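Local coordinates for protein putative 3-hydroxybutyryl-CoA dehydratase (Rhodopseudomonas palustris, PDB 3HIN) that probably acts as a lyase of the enoyl-CoA hydratase/isomerase family, interconverting 3-hydroxyacyl-CoA and enoyl-CoA thioesters by loss or gain of water, at residues N38-N41 / D42-A46; G115-G119 / G120-L124; R157-L161 / I162-R166. All blocks are in the same frame, centred on the assembly; numbering follows the deposited sequence.

How the interactions relate
The three contacts follow one another along the chain, interactions 1 and 2 at the starts of helices 42-51 and 120-127, interaction 3 where helix 154-162 ends and helix 164-173 begins; interaction 2 lies between the other two. Leu40 of interaction 1 packs on the glycine turn of interaction 2, with Leu40 CD1 3.6 Å from Gly120 O and Leu40 CD2 4.1 Å from Leu124 CD2. Interaction 2 in turn touches interaction 3 through Leu122 CD2, 4.1 Å from Leu158 CD2. Interactions 1 and 3 do not touch: their centres are about 25 Å apart and their nearest atoms about 9 Å. By analogy with other crotonase-fold enzymes, the glycine turn of interaction 2 probably borders the acyl-CoA pocket.

Interaction 1: N38-N41 / D42-A46; sequences NALN and DGLMA
An N-cap opens helix 42-51: Asn41, the last residue of the loop that follows strand 26-31, bends its side-chain amide over the first helical turn and accepts from Leu44 N through OD1 at 2.8 Å. The N-H meets OD1 at 145°, tilted from the amide plane. CG of Asn41 sits between its own backbone N and carbonyl carbon (chi1 66°), which swings OD1 back toward the N-H groups that a helix start leaves without a carbonyl from a preceding turn. Packing is close here, OD1 lying 3.2 Å from Leu44 CB, and the two side chains meet at about a right angle. ND2 of the same amide donates to Glu79 OE1, which fixes the flip of the group. The backbone oxygen of Asn41 supplies the first regular helical bond of this crotonase-fold element: Met45 N reaches Asn41 O at 3.0 Å almost straight (175°), and Leu44 N adds a weak bond to the same oxygen. Met45, bent at chi2 and chi3, lays its CG 3.4 Å from Asn41 O before turning off toward helix 85-103. An alanine here would remove OD1 and ND2, and is likely to leave Leu44 N without its capping acceptor and Glu79 without this donor. Before the cap, Leu40 crosses Leu44 at a slant, CD2 to CD2 at 4.1 Å, and approaches Met45 more loosely, Leu40 CB lying 4.5 Å from Met45 CG. Leu40 and Met45 both rest on Trp95 of helix 85-103. The carboxylate of Asp42 has its partners elsewhere: OD1 bonds His91 NE2 and Trp95 NE1, and OD2 forms a salt bridge with Arg81.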
loop_
_atom_site.group_PDB
_atom_site.type_symbol
_atom_site.label_atom_id
_atom_site.label_comp_id
_atom_site.label_asym_id
_atom_site.label_seq_id
_atom_site.Cartn_x
_atom_site.Cartn_y
_atom_site.Cartn_z
ATOM N N ASN A 38 11.085 27.609 -13.705
ATOM C CA ASN A 38 9.953 26.761 -14.016
ATOM C C ASN A 38 9.460 26.028 -12.783
ATOM O O ASN A 38 8.949 24.888 -12.844
ATOM C CB ASN A 38 10.331 25.785 -15.155
ATOM C CG ASN A 38 10.548 26.498 -16.499
ATOM O OD1 ASN A 38 10.041 27.621 -16.711
ATOM N ND2 ASN A 38 11.366 25.882 -17.397
ATOM N N ALA A 39 9.655 26.670 -11.635
ATOM C CA ALA A 39 9.043 26.240 -10.424
ATOM C C ALA A 39 7.544 25.967 -10.634
ATOM O O ALA A 39 6.795 26.818 -11.134
ATOM C CB ALA A 39 9.253 27.313 -9.325
ATOM N N LEU A 40 7.114 24.774 -10.241
ATOM C CA LEU A 40 5.712 24.352 -10.357
ATOM C C LEU A 40 4.860 25.035 -9.306
ATOM O O LEU A 40 5.329 25.228 -8.206
ATOM C CB LEU A 40 5.604 22.830 -10.179
ATOM C CG LEU A 40 6.601 22.013 -10.992
ATOM C CD1 LEU A 40 6.398 20.491 -10.696
ATOM C CD2 LEU A 40 6.565 22.392 -12.551
ATOM N N ASN A 41 3.631 25.439 -9.663
ATOM C CA ASN A 41 2.659 25.991 -8.704
ATOM C C ASN A 41 1.280 25.539 -9.112
ATOM O O ASN A 41 1.126 24.916 -10.179
ATOM C CB ASN A 41 2.740 27.538 -8.614
ATOM C CG ASN A 41 2.319 28.232 -9.918
ATOM O OD1 ASN A 41 1.932 27.601 -10.917
ATOM N ND2 ASN A 41 2.359 29.544 -9.897
ATOM N N ASP A 42 0.263 25.864 -8.331
ATOM C CA ASP A 42 -1.057 25.271 -8.612
ATOM C C ASP A 42 -1.642 25.656 -9.938
ATOM O O ASP A 42 -2.281 24.846 -10.575
ATOM C CB ASP A 42 -2.093 25.517 -7.518
ATOM C CG ASP A 42 -1.679 24.916 -6.165
ATOM O OD1 ASP A 42 -0.896 23.956 -6.177
ATOM O OD2 ASP A 42 -2.126 25.405 -5.078
ATOM N N GLY A 43 -1.406 26.874 -10.391
ATOM C CA GLY A 43 -2.030 27.291 -11.631
ATOM C C GLY A 43 -1.278 26.696 -12.830
ATOM O O GLY A 43 -1.837 26.454 -13.908
ATOM N N LEU A 44 0.006 26.441 -12.658
ATOM C CA LEU A 44 0.726 25.880 -13.780
ATOM C C LEU A 44 0.232 24.443 -13.928
ATOM O O LEU A 44 -0.147 24.040 -15.004
ATOM C CB LEU A 44 2.238 26.003 -13.668
ATOM C CG LEU A 44 3.076 25.194 -14.685
ATOM C CD1 LEU A 44 4.453 25.737 -14.712
ATOM C CD2 LEU A 44 3.150 23.685 -14.366
ATOM N N MET A 45 0.167 23.753 -12.800
ATOM C CA MET A 45 -0.321 22.392 -12.726
ATOM C C MET A 45 -1.722 22.268 -13.255
ATOM O O MET A 45 -2.015 21.323 -14.001
ATOM C CB MET A 45 -0.147 21.854 -11.292
ATOM C CG MET A 45 1.355 21.631 -10.954
ATOM S SD MET A 45 2.038 20.160 -11.818
ATOM C CE MET A 45 1.213 19.013 -10.727
ATOM N N ALA A 46 -2.598 23.210 -12.902
ATOM C CA ALA A 46 -3.973 23.195 -13.438
ATOM C C ALA A 46 -4.006 23.425 -14.950
ATOM O O ALA A 46 -4.741 22.737 -15.686
ATOM C CB ALA A 46 -4.849 24.180 -12.717
#

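Interaction 2: G115-G119 / G120-L124; sequences GAVIG and GGLEL
Strand 116-118 passes into helix 120-127 through Gly119 at nearly a right angle (88° between the axes of 116-118 and 120-124), and Gly119 O receives Glu123 N at 3.1 Å, in the carbonyl plane. This glycine-rich strand-to-helix turn belongs to the crotonase fold, where a backbone N-H at the start of the corresponding helix lines the oxyanion hole; the same use is probable here. Gly119 stands at the N-cap with a positive phi (63°) that suits its lack of a side chain. Two weak bonds complete the turn: Leu122 N to Gly119 O, and Gly121 N to Ile118 O at 3.0 Å. A side chain on Gly121 would press on Ile118 O, so glycine lets the helix start close to the strand end. Val117 CG1 packs 3.9 Å from Gly121 O. Both Val117 and Leu122 also touch Tyr139 of strand 138-140. Glu123 brushes Gly119 O with its CG at 3.7 Å, while its OE2 accepts from Gly152 N and Gly154 N. Val117 CG1, set anti to its own nitrogen (chi1 -179°), is thereby aimed at the helix and meets Leu122 CD1 at 4.0 Å.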
loop_
_atom_site.group_PDB
_atom_site.type_symbol
_atom_site.label_atom_id
_atom_site.label_comp_id
_atom_site.label_asym_id
_atom_site.label_seq_id
_atom_site.Cartn_x
_atom_site.Cartn_y
_atom_site.Cartn_z
ATOM N N GLY A 115 19.267 21.327 -17.410
ATOM C CA GLY A 115 19.419 22.135 -16.200
ATOM C C GLY A 115 18.708 21.433 -15.052
ATOM O O GLY A 115 18.705 20.237 -14.962
ATOM N N ALA A 116 18.056 22.192 -14.201
ATOM C CA ALA A 116 17.461 21.624 -12.991
ATOM C C ALA A 116 16.267 20.692 -13.265
ATOM O O ALA A 116 15.364 21.012 -14.052
ATOM C CB ALA A 116 17.117 22.783 -11.992
ATOM N N VAL A 117 16.315 19.479 -12.698
ATOM C CA VAL A 117 15.173 18.520 -12.742
ATOM C C VAL A 117 15.085 17.997 -11.342
ATOM O O VAL A 117 15.607 16.925 -11.001
ATOM C CB VAL A 117 15.439 17.348 -13.715
ATOM C CG1 VAL A 117 14.226 16.408 -13.745
ATOM C CG2 VAL A 117 15.874 17.894 -15.232
ATOM N N ILE A 118 14.522 18.801 -10.473
ATOM C CA ILE A 118 14.650 18.462 -9.089
ATOM C C ILE A 118 13.306 18.493 -8.369
ATOM O O ILE A 118 12.454 19.320 -8.707
ATOM C CB ILE A 118 15.735 19.337 -8.354
ATOM C CG1 ILE A 118 15.212 20.705 -7.997
ATOM C CG2 ILE A 118 17.030 19.501 -9.179
ATOM C CD1 ILE A 118 16.446 21.744 -7.692
ATOM N N GLY A 119 13.143 17.634 -7.337
ATOM C CA GLY A 119 11.916 17.690 -6.509
ATOM C C GLY A 119 10.719 17.357 -7.391
ATOM O O GLY A 119 10.781 16.421 -8.207
ATOM N N GLY A 120 9.654 18.173 -7.291
ATOM C CA GLY A 120 8.484 18.065 -8.159
ATOM C C GLY A 120 8.788 17.981 -9.641
ATOM O O GLY A 120 8.078 17.319 -10.402
ATOM N N GLY A 121 9.827 18.695 -10.068
ATOM C CA GLY A 121 10.294 18.646 -11.464
ATOM C C GLY A 121 10.738 17.249 -11.801
ATOM O O GLY A 121 10.423 16.770 -12.881
ATOM N N LEU A 122 11.399 16.565 -10.860
ATOM C CA LEU A 122 11.786 15.159 -11.152
ATOM C C LEU A 122 10.497 14.306 -11.236
ATOM O O LEU A 122 10.348 13.482 -12.108
ATOM C CB LEU A 122 12.784 14.626 -10.097
ATOM C CG LEU A 122 13.347 13.186 -10.227
ATOM C CD1 LEU A 122 13.799 12.981 -11.659
ATOM C CD2 LEU A 122 14.537 13.060 -9.301
ATOM N N GLU A 123 9.543 14.568 -10.351
ATOM C CA GLU A 123 8.306 13.785 -10.262
ATOM C C GLU A 123 7.500 13.943 -11.556
ATOM O O GLU A 123 7.019 12.950 -12.130
ATOM C CB GLU A 123 7.499 14.205 -9.034
ATOM C CG GLU A 123 8.235 13.814 -7.739
ATOM C CD GLU A 123 7.468 14.201 -6.457
ATOM O OE1 GLU A 123 7.444 15.399 -6.165
ATOM O OE2 GLU A 123 6.887 13.334 -5.747
ATOM N N LEU A 124 7.464 15.168 -12.067
ATOM C CA LEU A 124 6.881 15.470 -13.371
ATOM C C LEU A 124 7.574 14.639 -14.470
ATOM O O LEU A 124 6.927 13.976 -15.269
ATOM C CB LEU A 124 7.135 16.938 -13.661
ATOM C CG LEU A 124 6.606 17.431 -14.984
ATOM C CD1 LEU A 124 5.225 16.864 -15.023
ATOM C CD2 LEU A 124 6.490 18.984 -14.912
#

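Interaction 3: R157-L161 / I162-R166; sequences RLPRL and IGVAR
Two peptide carbonyls, of Leu158 and Pro159, are the flat groups that meet residues 162-166, and they are approached differently. Gly163 N comes in above the plane of the Pro159 carbonyl, 2.8 Å from Pro159 O and off its lone pairs. Ile162 N instead lies almost in line with the Leu158 C=O, 2.9 Å from Leu158 O, an oxygen that also accepts from Leu161 N and is therefore held by two donors. The puckered ring of Pro159 is met at its CB, 3.9 Å from Val164 CG2. The two N-H...O bonds, from Ile162 and Gly163, close helix 154-162: Gly163 breaks out of helical geometry with a positive phi (86°), a value favourable to glycine, and then serves as the N-cap of helix 164-173. The main apolar contact is between Leu158 and Ile162, whose side chains cross obliquely. Ile162 CG1 lies between its backbone N and carbonyl carbon (chi1 75°), which turns that branch back over the helix, 3.6 Å from Leu158 O, and brings CD1 to 3.7 Å from Leu158 CG. Ile162 CG2 lies 3.9 Å from both Leu161 CB and Leu158 CD1. At Pro159 the helix is kinked, since the ring nitrogen has no hydrogen to bond the preceding turn. The guanidinium of Arg160 is held outside this contact, NH2 by Val156 O and NE by a salt bridge to Glu228. Leu158 and Leu161 pack on Cys126 of helix 120-127, Leu158 and Pro159 on Met167, and Ile162 on Met170 of helix 164-173.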
loop_
_atom_site.group_PDB
_atom_site.type_symbol
_atom_site.label_atom_id
_atom_site.label_comp_id
_atom_site.label_asym_id
_atom_site.label_seq_id
_atom_site.Cartn_x
_atom_site.Cartn_y
_atom_site.Cartn_z
ATOM N N ARG A 157 6.924 6.314 -8.822
ATOM C CA ARG A 157 7.457 6.248 -10.189
ATOM C C ARG A 157 8.946 6.135 -10.187
ATOM O O ARG A 157 9.520 5.424 -11.006
ATOM C CB ARG A 157 7.065 7.494 -10.983
ATOM C CG ARG A 157 5.559 7.557 -11.130
ATOM C CD ARG A 157 5.213 8.635 -12.231
ATOM N NE ARG A 157 3.762 8.641 -12.366
ATOM C CZ ARG A 157 2.935 9.408 -11.634
ATOM N NH1 ARG A 157 3.405 10.338 -10.758
ATOM N NH2 ARG A 157 1.635 9.279 -11.827
ATOM N N LEU A 158 9.605 6.844 -9.300
ATOM C CA LEU A 158 11.069 6.879 -9.402
ATOM C C LEU A 158 11.748 5.525 -9.050
ATOM O O LEU A 158 12.629 5.060 -9.793
ATOM C CB LEU A 158 11.658 7.989 -8.551
ATOM C CG LEU A 158 13.189 8.132 -8.694
ATOM C CD1 LEU A 158 13.639 8.470 -10.100
ATOM C CD2 LEU A 158 13.769 9.295 -7.774
ATOM N N PRO A 159 11.351 4.881 -7.942
ATOM C CA PRO A 159 12.022 3.625 -7.701
ATOM C C PRO A 159 11.861 2.685 -8.861
ATOM O O PRO A 159 12.671 1.810 -9.023
ATOM C CB PRO A 159 11.255 3.021 -6.493
ATOM C CG PRO A 159 10.675 4.141 -5.794
ATOM C CD PRO A 159 10.332 5.180 -6.924
ATOM N N ARG A 160 10.792 2.809 -9.650
ATOM C CA ARG A 160 10.647 1.872 -10.798
ATOM C C ARG A 160 11.706 2.201 -11.861
ATOM O O ARG A 160 12.036 1.362 -12.652
ATOM C CB ARG A 160 9.277 1.918 -11.449
ATOM C CG ARG A 160 8.180 1.288 -10.560
ATOM C CD ARG A 160 6.747 1.802 -10.987
ATOM N NE ARG A 160 5.722 0.907 -10.479
ATOM C CZ ARG A 160 5.368 0.765 -9.206
ATOM N NH1 ARG A 160 4.417 -0.129 -8.842
ATOM N NH2 ARG A 160 5.873 1.562 -8.303
ATOM N N LEU A 161 12.202 3.442 -11.871
ATOM C CA LEU A 161 13.230 3.808 -12.821
ATOM C C LEU A 161 14.647 3.496 -12.312
ATOM O O LEU A 161 15.481 3.052 -13.078
ATOM C CB LEU A 161 13.099 5.337 -13.149
ATOM C CG LEU A 161 11.772 5.730 -13.808
ATOM C CD1 LEU A 161 11.762 7.240 -14.215
ATOM C CD2 LEU A 161 11.612 4.846 -15.136
ATOM N N ILE A 162 14.917 3.755 -11.031
ATOM C CA ILE A 162 16.291 3.785 -10.482
ATOM C C ILE A 162 16.477 2.922 -9.253
ATOM O O ILE A 162 17.604 2.765 -8.757
ATOM C CB ILE A 162 16.695 5.182 -10.113
ATOM C CG1 ILE A 162 16.018 5.679 -8.817
ATOM C CG2 ILE A 162 16.498 6.140 -11.311
ATOM C CD1 ILE A 162 16.687 6.927 -8.239
ATOM N N GLY A 163 15.382 2.332 -8.768
ATOM C CA GLY A 163 15.414 1.396 -7.599
ATOM C C GLY A 163 15.334 2.166 -6.264
ATOM O O GLY A 163 15.679 3.404 -6.179
ATOM N N VAL A 164 14.894 1.491 -5.205
ATOM C CA VAL A 164 14.712 2.198 -3.905
ATOM C C VAL A 164 16.053 2.676 -3.312
ATOM O O VAL A 164 16.175 3.798 -2.774
ATOM C CB VAL A 164 13.969 1.229 -2.903
ATOM C CG1 VAL A 164 13.914 1.768 -1.480
ATOM C CG2 VAL A 164 12.558 1.003 -3.408
ATOM N N ALA A 165 17.049 1.815 -3.412
ATOM C CA ALA A 165 18.351 2.072 -2.807
ATOM C C ALA A 165 18.895 3.413 -3.227
ATOM O O ALA A 165 19.332 4.169 -2.356
ATOM C CB ALA A 165 19.332 0.960 -3.117
ATOM N N ARG A 166 18.843 3.738 -4.538
ATOM C CA ARG A 166 19.390 5.020 -5.019
ATOM C C ARG A 166 18.506 6.203 -4.634
ATOM O O ARG A 166 19.016 7.286 -4.371
ATOM C CB ARG A 166 19.689 5.033 -6.540
ATOM C CG ARG A 166 20.767 4.017 -6.966
ATOM C CD ARG A 166 21.678 4.487 -8.121
ATOM N NE ARG A 166 22.936 3.730 -8.099
ATOM C CZ ARG A 166 24.149 4.240 -7.796
ATOM N NH1 ARG A 166 25.244 3.459 -7.800
ATOM N NH2 ARG A 166 24.310 5.528 -7.504
#